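Local coordinates for protein thiazoline oxidase/subtilisin-like protease (Prochloron didemni, PDB 4H6X) that matures patellamides as a subtilisin-like protease, probably removing the C-terminal recognition sequence of the precursor peptide and closing the ring by transamidation, at residues A229-T234 / P253-L258. Numbering follows the deposited sequence.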
# COMPACT_ATOMS: atom_id res chain seq x y z
N ALA A 229 -10.63 8.00 -3.27
CA ALA A 229 -11.80 8.22 -4.11
C ALA A 229 -12.90 7.23 -3.75
O ALA A 229 -12.63 6.08 -3.37
CB ALA A 229 -11.44 8.07 -5.58
N LYS A 230 -14.15 7.68 -3.87
CA LYS A 230 -15.31 6.80 -3.75
C LYS A 230 -15.34 5.85 -4.94
O LYS A 230 -14.60 6.05 -5.91
CB LYS A 230 -16.60 7.63 -3.70
CG LYS A 230 -16.70 8.58 -2.51
CD LYS A 230 -18.14 8.93 -2.18
CE LYS A 230 -18.63 10.17 -2.91
NZ LYS A 230 -20.09 10.39 -2.72
N VAL A 231 -16.17 4.81 -4.86
CA VAL A 231 -16.40 3.90 -5.99
C VAL A 231 -16.60 4.62 -7.35
O VAL A 231 -16.22 4.09 -8.40
CB VAL A 231 -17.59 2.94 -5.71
CG1 VAL A 231 -17.84 2.01 -6.89
CG2 VAL A 231 -17.34 2.13 -4.44
N ASP A 232 -17.18 5.82 -7.33
CA ASP A 232 -17.44 6.55 -8.58
C ASP A 232 -16.37 7.59 -8.97
O ASP A 232 -16.62 8.44 -9.83
CB ASP A 232 -18.84 7.19 -8.57
CG ASP A 232 -18.97 8.33 -7.57
OD1 ASP A 232 -18.05 9.16 -7.46
OD2 ASP A 232 -20.01 8.39 -6.89
N GLY A 233 -15.20 7.54 -8.34
CA GLY A 233 -14.09 8.43 -8.72
C GLY A 233 -13.99 9.75 -7.97
O GLY A 233 -12.94 10.39 -8.00
N THR A 234 -15.09 10.18 -7.33
CA THR A 234 -15.10 11.42 -6.53
C THR A 234 -14.45 11.20 -5.15
O THR A 234 -14.46 10.08 -4.65
CB THR A 234 -16.54 11.97 -6.34
OG1 THR A 234 -17.36 10.98 -5.70
CG2 THR A 234 -17.16 12.36 -7.67
N PRO A 253 -8.82 4.92 -5.88
CA PRO A 253 -9.90 4.21 -5.17
C PRO A 253 -9.49 3.90 -3.72
O PRO A 253 -8.47 3.24 -3.48
CB PRO A 253 -10.04 2.90 -5.95
CG PRO A 253 -9.54 3.22 -7.32
CD PRO A 253 -8.43 4.21 -7.11
N GLY A 254 -10.28 4.39 -2.77
CA GLY A 254 -10.07 4.12 -1.34
C GLY A 254 -11.28 3.54 -0.63
O GLY A 254 -11.23 3.25 0.57
N GLU A 255 -12.38 3.36 -1.37
CA GLU A 255 -13.61 2.86 -0.78
C GLU A 255 -13.88 1.42 -1.19
O GLU A 255 -13.83 1.08 -2.37
CB GLU A 255 -14.78 3.77 -1.17
CG GLU A 255 -16.12 3.40 -0.56
CD GLU A 255 -17.20 4.44 -0.80
OE1 GLU A 255 -17.16 5.12 -1.85
OE2 GLU A 255 -18.10 4.56 0.05
N GLU A 256 -14.16 0.56 -0.21
CA GLU A 256 -14.54 -0.83 -0.49
C GLU A 256 -13.46 -1.57 -1.27
O GLU A 256 -13.72 -2.24 -2.28
CB GLU A 256 -15.89 -0.91 -1.20
CG GLU A 256 -17.07 -0.48 -0.35
CD GLU A 256 -17.45 -1.54 0.66
OE1 GLU A 256 -17.61 -2.71 0.26
OE2 GLU A 256 -17.58 -1.21 1.86
N ILE A 257 -12.23 -1.43 -0.78
CA ILE A 257 -11.09 -2.13 -1.33
C ILE A 257 -11.01 -3.50 -0.66
O ILE A 257 -11.12 -3.60 0.57
CB ILE A 257 -9.79 -1.31 -1.09
CG1 ILE A 257 -9.92 0.12 -1.65
CG2 ILE A 257 -8.56 -2.07 -1.60
CD1 ILE A 257 -10.33 0.22 -3.11
N LEU A 258 -10.84 -4.53 -1.48
CA LEU A 258 -10.76 -5.92 -1.05
C LEU A 258 -9.34 -6.29 -0.63
O LEU A 258 -8.39 -6.11 -1.39
CB LEU A 258 -11.18 -6.85 -2.20
CG LEU A 258 -11.29 -8.35 -1.85
CD1 LEU A 258 -12.50 -8.59 -0.95
CD2 LEU A 258 -11.36 -9.22 -3.10
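Glu255 sets one carboxylate oxygen, OE1, against the aliphatic part of Lys230 and binds the backbone of the next residue, with Val231 N donating to Glu255 OE1 at 3.2 Å. With CG anti to the backbone N (chi1 -177°) and the chain extended beyond it, Glu255 runs beside Lys230, both side chains pointing the same way. This puts Glu255 OE1 3.2 Å from Lys230 CB. The lysine chain bends at chi3, and Lys230 NZ stays 6.1 Å from Glu255 OE1, too far for a salt bridge. The side chains of Val231 and Glu255 cross at about a right angle; the backbone N-H of Val231 meets OE1 on its anti side, 20° out of the carboxylate plane. An alanine in place of Glu255 would probably leave Val231 N without this acceptor and uncover the flank of Lys230. On the backbone side, Gly254 N gives Ala229 O a nearly straight bond of 3.0 Å, while that from Glu255 N is weak. Lys230 to Gly233 form a type I turn, and Asp232 OD1 accepts from Thr234 N, an Asx turn, and from Thr234 OG1. A parallel bridge, Ala229 with Pro253, joins the ends of strands 224-229 and 249-253; a G1 bulge at Glu256-Ile257, facing Leu270, then opens the antiparallel pair 257-259 and 268-270.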